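Side-chain contacts in halogenase (Chondromyces crocatus, PDB 3E1T), which is an FAD-dependent halogenase of a myxobacterium that probably installs the chlorine of chondrochloren: residues S24-R29 against L325-I330; R353-F358 against N460-F465. All coordinates share one frame; numbering follows the deposited sequence.

How the interactions relate
Both contacts are made by the pair of consecutive long helices 315-333 and 340-368, and each ties one of them to a part of the chain far away in sequence. Interaction 1 comes first along the chain: it sets helix 17-27, close to the N-terminus, against helix 315-333. Interaction 2 opens only after it has closed, and joins helix 340-368 to the loop ahead of helix 467-477. Their centres lie 27 Å apart and their nearest atoms about 7 Å, so they do not touch. The two helices, which also touch each other, thus meet the N-terminal, probably FAD-binding part of the fold through one member and the loop before helix 467-477 through the other.

Interaction 1. Residues S24-R29 against L325-I330; sequences SFVAMR and LVARAI
Val26 and Phe25 press against Ala327 and Ile330 where two helices come close. The tightest point is a meeting of methylene and methyl, with Phe25 CB 3.5 Å from Ala327 CB. Because alanine carries just a methyl group, the backbones can approach until the CA atoms of Val26 and Ala327 are 5.6 Å apart. Beside this point Val26 sets both its branches on a single methyl: Ile330 CG2 lies 3.9 Å from Val26 CG1 and equally far from Val26 CG2, the two side chains crossing at about a right angle. Ile330 CG2 stands anti to the backbone N of its residue, which brings this branch rather than CG1 to the valine. Val26 CG2 also lies 3.9 Å from Ala327 CA, so it rests on the opposite helix's backbone. Valine and isoleucine, branched at CB, offer methyls close to their own helix, which suits a gap this narrow. Helix 17-27 comes after strand 10-13, and a GxGxxG pattern runs from the turn into its first residues, consistent with the strand-turn-helix of a Rossmann-type FAD-binding fold; helix 315-333 packs on it from much later in the chain. Leu22, one turn before Val26, extends the apolar surface by touching both Ala327 and Ile330. Away from the alanine the contact slackens. The Phe25 ring leads off from the interface, its CD2 remaining 4.2 Å from Ala327 CB; the Phe25 side chain also touches Leu62, Leu324 and Leu500. Toward solvent lie the partly exposed Arg29 and Arg328, engaged elsewhere: Arg29 in a salt bridge with Asp498, Arg328 in a cation-pi contact with Trp502.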
loop_
_atom_site.group_PDB
_atom_site.type_symbol
_atom_site.label_atom_id
_atom_site.label_comp_id
_atom_site.label_asym_id
_atom_site.label_seq_id
_atom_site.Cartn_x
_atom_site.Cartn_y
_atom_site.Cartn_z
ATOM N N SER A 24 -12.201 -14.066 3.757
ATOM C CA SER A 24 -13.641 -13.814 3.641
ATOM C C SER A 24 -14.216 -14.208 2.287
ATOM O O SER A 24 -15.240 -14.878 2.230
ATOM C CB SER A 24 -13.975 -12.351 3.934
ATOM O OG SER A 24 -13.552 -11.995 5.229
ATOM N N PHE A 25 -13.556 -13.800 1.203
ATOM C CA PHE A 25 -14.068 -14.010 -0.163
ATOM C C PHE A 25 -14.125 -15.476 -0.609
ATOM O O PHE A 25 -14.925 -15.839 -1.475
ATOM C CB PHE A 25 -13.227 -13.226 -1.190
ATOM C CG PHE A 25 -13.567 -11.759 -1.295
ATOM C CD1 PHE A 25 -14.851 -11.295 -1.028
ATOM C CD2 PHE A 25 -12.600 -10.849 -1.696
ATOM C CE1 PHE A 25 -15.160 -9.936 -1.143
ATOM C CE2 PHE A 25 -12.898 -9.493 -1.812
ATOM C CZ PHE A 25 -14.182 -9.036 -1.538
ATOM N N VAL A 26 -13.237 -16.305 -0.076
ATOM C CA VAL A 26 -13.245 -17.717 -0.429
ATOM C C VAL A 26 -14.274 -18.460 0.443
ATOM O O VAL A 26 -15.016 -19.299 -0.058
ATOM C CB VAL A 26 -11.831 -18.366 -0.344
ATOM C CG1 VAL A 26 -11.906 -19.879 -0.608
ATOM C CG2 VAL A 26 -10.863 -17.708 -1.336
ATOM N N ALA A 27 -14.318 -18.131 1.734
ATOM C CA ALA A 27 -15.298 -18.709 2.656
ATOM C C ALA A 27 -16.733 -18.378 2.246
ATOM O O ALA A 27 -17.627 -19.222 2.373
ATOM C CB ALA A 27 -15.030 -18.252 4.070
ATOM N N MET A 28 -16.941 -17.157 1.750
ATOM C CA MET A 28 -18.224 -16.716 1.194
ATOM C C MET A 28 -18.728 -17.606 0.052
ATOM O O MET A 28 -19.921 -17.606 -0.257
ATOM C CB MET A 28 -18.132 -15.265 0.701
ATOM C CG MET A 28 -18.219 -14.213 1.793
ATOM S SD MET A 28 -17.973 -12.512 1.213
ATOM C CE MET A 28 -19.094 -12.457 -0.188
ATOM N N ARG A 29 -17.817 -18.351 -0.566
ATOM C CA ARG A 29 -18.149 -19.256 -1.662
ATOM C C ARG A 29 -18.373 -20.674 -1.111
ATOM O O ARG A 29 -18.709 -21.601 -1.855
ATOM C CB ARG A 29 -17.021 -19.229 -2.698
ATOM C CG ARG A 29 -17.410 -19.384 -4.188
ATOM C CD ARG A 29 -18.820 -18.906 -4.562
ATOM N NE ARG A 29 -18.882 -18.090 -5.787
ATOM C CZ ARG A 29 -18.507 -18.472 -7.011
ATOM N NH1 ARG A 29 -17.985 -19.675 -7.237
ATOM N NH2 ARG A 29 -18.641 -17.626 -8.027
ATOM N N LEU A 325 -8.323 -10.754 -6.336
ATOM C CA LEU A 325 -7.796 -11.448 -7.501
ATOM C C LEU A 325 -7.376 -12.873 -7.153
ATOM O O LEU A 325 -7.559 -13.802 -7.945
ATOM C CB LEU A 325 -6.592 -10.687 -8.072
ATOM C CG LEU A 325 -6.844 -9.308 -8.689
ATOM C CD1 LEU A 325 -5.513 -8.669 -9.048
ATOM C CD2 LEU A 325 -7.733 -9.434 -9.902
ATOM N N VAL A 326 -6.780 -13.037 -5.982
ATOM C CA VAL A 326 -6.361 -14.370 -5.551
ATOM C C VAL A 326 -7.609 -15.169 -5.178
ATOM O O VAL A 326 -7.733 -16.328 -5.565
ATOM C CB VAL A 326 -5.331 -14.321 -4.404
ATOM C CG1 VAL A 326 -5.180 -15.691 -3.739
ATOM C CG2 VAL A 326 -4.002 -13.892 -4.939
ATOM N N ALA A 327 -8.545 -14.522 -4.487
ATOM C CA ALA A 327 -9.826 -15.152 -4.115
ATOM C C ALA A 327 -10.540 -15.706 -5.330
ATOM O O ALA A 327 -11.059 -16.815 -5.273
ATOM C CB ALA A 327 -10.718 -14.178 -3.380
ATOM N N ARG A 328 -10.554 -14.942 -6.428
ATOM C CA ARG A 328 -11.155 -15.381 -7.689
ATOM C C ARG A 328 -10.441 -16.554 -8.325
ATOM O O ARG A 328 -11.087 -17.431 -8.918
ATOM C CB ARG A 328 -11.222 -14.244 -8.706
ATOM C CG ARG A 328 -12.295 -13.237 -8.404
ATOM C CD ARG A 328 -12.318 -12.141 -9.432
ATOM N NE ARG A 328 -13.297 -11.132 -9.034
ATOM C CZ ARG A 328 -13.340 -9.894 -9.504
ATOM N NH1 ARG A 328 -12.451 -9.482 -10.401
ATOM N NH2 ARG A 328 -14.271 -9.068 -9.061
ATOM N N ALA A 329 -9.115 -16.570 -8.231
ATOM C CA ALA A 329 -8.355 -17.706 -8.748
ATOM C C ALA A 329 -8.711 -18.954 -7.942
ATOM O O ALA A 329 -9.021 -20.001 -8.523
ATOM C CB ALA A 329 -6.851 -17.434 -8.717
ATOM N N ILE A 330 -8.707 -18.814 -6.616
ATOM C CA ILE A 330 -9.004 -19.912 -5.701
ATOM C C ILE A 330 -10.459 -20.414 -5.809
ATOM O O ILE A 330 -10.682 -21.622 -5.857
ATOM C CB ILE A 330 -8.670 -19.543 -4.243
ATOM C CG1 ILE A 330 -7.157 -19.369 -4.077
ATOM C CG2 ILE A 330 -9.189 -20.615 -3.274
ATOM C CD1 ILE A 330 -6.742 -18.810 -2.738
#

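Interaction 2. Residues R353-F358 against N460-F465; sequences REYGNF and NFMQGF
A small, buried and mainly apolar contact holds helix 340-368 against the loop that leads into helix 467-477, with Tyr355 reaching out to Met462 and Phe465. The tyrosine starts with CG anti to its backbone N (chi1 164°), which carries the ring from the helix toward the loop. There Tyr355 CE2 meets the methyl end of Met462, 3.7 Å from CE. The methionine chain is bent at both chi2 and chi3, a shape that an unbranched, flexible residue can take up to bring its methyl up to the CE2 corner of the ring. Met462 SD passes 4.4 Å from Gly356 CA, a loose approach along the glycine's bare backbone. Met462 also begins a type II beta turn ending at Phe465, closed by the bond from Phe465 N to Met462 O (3.1 Å); Gly464 adopts the positive phi (106°) that glycine accommodates readily. The turn brings Phe465 toward the tyrosine from the opposite direction. Its ring edge faces the phenol oxygen, Tyr355 OH lying 3.2 Å from Phe465 CE2 near the plane of both rings. Tyr359, one turn along the helix, meets the Phe465 ring and hydrogen-bonds to Gln463 O.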
loop_
_atom_site.group_PDB
_atom_site.type_symbol
_atom_site.label_atom_id
_atom_site.label_comp_id
_atom_site.label_asym_id
_atom_site.label_seq_id
_atom_site.Cartn_x
_atom_site.Cartn_y
_atom_site.Cartn_z
ATOM N N ARG A 353 -0.317 -4.851 -13.206
ATOM C CA ARG A 353 -0.880 -3.717 -13.937
ATOM C C ARG A 353 -1.241 -2.581 -12.992
ATOM O O ARG A 353 -0.894 -1.431 -13.262
ATOM C CB ARG A 353 -2.090 -4.130 -14.774
ATOM C CG ARG A 353 -1.693 -4.832 -16.034
ATOM C CD ARG A 353 -2.836 -5.603 -16.682
ATOM N NE ARG A 353 -3.748 -4.752 -17.444
ATOM C CZ ARG A 353 -3.492 -4.240 -18.647
ATOM N NH1 ARG A 353 -2.328 -4.449 -19.247
ATOM N NH2 ARG A 353 -4.402 -3.494 -19.254
ATOM N N GLU A 354 -1.916 -2.905 -11.884
ATOM C CA GLU A 354 -2.329 -1.889 -10.927
ATOM C C GLU A 354 -1.132 -1.326 -10.133
ATOM O O GLU A 354 -1.053 -0.114 -9.901
ATOM C CB GLU A 354 -3.419 -2.428 -9.991
ATOM C CG GLU A 354 -4.010 -1.392 -9.019
ATOM C CD GLU A 354 -4.949 -0.345 -9.679
ATOM O OE1 GLU A 354 -5.205 -0.385 -10.910
ATOM O OE2 GLU A 354 -5.438 0.526 -8.937
ATOM N N TYR A 355 -0.223 -2.211 -9.721
ATOM C CA TYR A 355 1.030 -1.814 -9.066
ATOM C C TYR A 355 1.870 -0.911 -9.985
ATOM O O TYR A 355 2.400 0.113 -9.533
ATOM C CB TYR A 355 1.832 -3.054 -8.639
ATOM C CG TYR A 355 3.287 -2.804 -8.300
ATOM C CD1 TYR A 355 3.669 -2.368 -7.023
ATOM C CD2 TYR A 355 4.289 -3.029 -9.248
ATOM C CE1 TYR A 355 5.027 -2.147 -6.714
ATOM C CE2 TYR A 355 5.640 -2.804 -8.949
ATOM C CZ TYR A 355 5.990 -2.363 -7.691
ATOM O OH TYR A 355 7.312 -2.165 -7.411
ATOM N N GLY A 356 1.983 -1.310 -11.253
ATOM C CA GLY A 356 2.695 -0.558 -12.294
ATOM C C GLY A 356 2.127 0.825 -12.574
ATOM O O GLY A 356 2.879 1.797 -12.758
ATOM N N ASN A 357 0.804 0.910 -12.619
ATOM C CA ASN A 357 0.100 2.182 -12.772
ATOM C C ASN A 357 0.460 3.181 -11.670
ATOM O O ASN A 357 0.730 4.349 -11.947
ATOM C CB ASN A 357 -1.412 1.956 -12.799
ATOM C CG ASN A 357 -1.910 1.466 -14.160
ATOM O OD1 ASN A 357 -1.149 1.373 -15.102
ATOM N ND2 ASN A 357 -3.192 1.144 -14.247
ATOM N N PHE A 358 0.456 2.723 -10.427
ATOM C CA PHE A 358 0.851 3.574 -9.307
ATOM C C PHE A 358 2.343 3.889 -9.312
ATOM O O PHE A 358 2.735 5.032 -9.040
ATOM C CB PHE A 358 0.432 2.962 -7.974
ATOM C CG PHE A 358 -0.976 3.286 -7.577
ATOM C CD1 PHE A 358 -1.267 4.503 -6.939
ATOM C CD2 PHE A 358 -2.012 2.399 -7.840
ATOM C CE1 PHE A 358 -2.565 4.830 -6.570
ATOM C CE2 PHE A 358 -3.324 2.717 -7.470
ATOM C CZ PHE A 358 -3.600 3.930 -6.818
ATOM N N ASN A 460 11.341 6.949 -17.825
ATOM C CA ASN A 460 10.915 5.972 -18.819
ATOM C C ASN A 460 9.896 4.980 -18.220
ATOM O O ASN A 460 8.699 5.308 -18.110
ATOM C CB ASN A 460 12.139 5.254 -19.425
ATOM C CG ASN A 460 11.775 4.334 -20.598
ATOM O OD1 ASN A 460 12.229 3.179 -20.661
ATOM N ND2 ASN A 460 10.954 4.839 -21.527
ATOM N N PHE A 461 10.366 3.798 -17.812
ATOM C CA PHE A 461 9.472 2.717 -17.365
ATOM C C PHE A 461 10.045 1.959 -16.180
ATOM O O PHE A 461 11.147 1.430 -16.251
ATOM C CB PHE A 461 9.173 1.747 -18.512
ATOM C CG PHE A 461 8.131 0.706 -18.175
ATOM C CD1 PHE A 461 8.478 -0.637 -18.094
ATOM C CD2 PHE A 461 6.805 1.072 -17.947
ATOM C CE1 PHE A 461 7.523 -1.599 -17.782
ATOM C CE2 PHE A 461 5.835 0.112 -17.631
ATOM C CZ PHE A 461 6.201 -1.223 -17.554
ATOM N N MET A 462 9.288 1.924 -15.088
ATOM C CA MET A 462 9.715 1.280 -13.842
ATOM C C MET A 462 11.093 1.775 -13.362
ATOM O O MET A 462 11.907 0.987 -12.866
ATOM C CB MET A 462 9.713 -0.251 -13.983
ATOM C CG MET A 462 8.345 -0.919 -14.240
ATOM S SD MET A 462 6.941 -0.339 -13.256
ATOM C CE MET A 462 7.434 -0.913 -11.617
ATOM N N GLN A 463 11.346 3.080 -13.485
ATOM C CA GLN A 463 12.631 3.645 -13.079
ATOM C C GLN A 463 13.031 3.227 -11.671
ATOM O O GLN A 463 12.262 3.395 -10.721
ATOM C CB GLN A 463 12.620 5.176 -13.162
ATOM C CG GLN A 463 14.010 5.798 -13.003
ATOM C CD GLN A 463 13.991 7.296 -13.140
ATOM O OE1 GLN A 463 13.479 7.828 -14.119
ATOM N NE2 GLN A 463 14.522 7.986 -12.144
ATOM N N GLY A 464 14.241 2.694 -11.551
ATOM C CA GLY A 464 14.778 2.264 -10.260
ATOM C C GLY A 464 14.807 0.753 -10.093
ATOM O O GLY A 464 15.290 0.250 -9.074
ATOM N N PHE A 465 14.304 0.038 -11.103
ATOM C CA PHE A 465 14.285 -1.432 -11.090
ATOM C C PHE A 465 15.239 -2.104 -12.072
ATOM O O PHE A 465 15.475 -1.614 -13.184
ATOM C CB PHE A 465 12.877 -1.978 -11.350
ATOM C CG PHE A 465 12.064 -2.155 -10.112
ATOM C CD1 PHE A 465 12.442 -3.080 -9.144
ATOM C CD2 PHE A 465 10.920 -1.400 -9.911
ATOM C CE1 PHE A 465 11.691 -3.243 -7.983
ATOM C CE2 PHE A 465 10.153 -1.569 -8.763
ATOM C CZ PHE A 465 10.546 -2.478 -7.790
#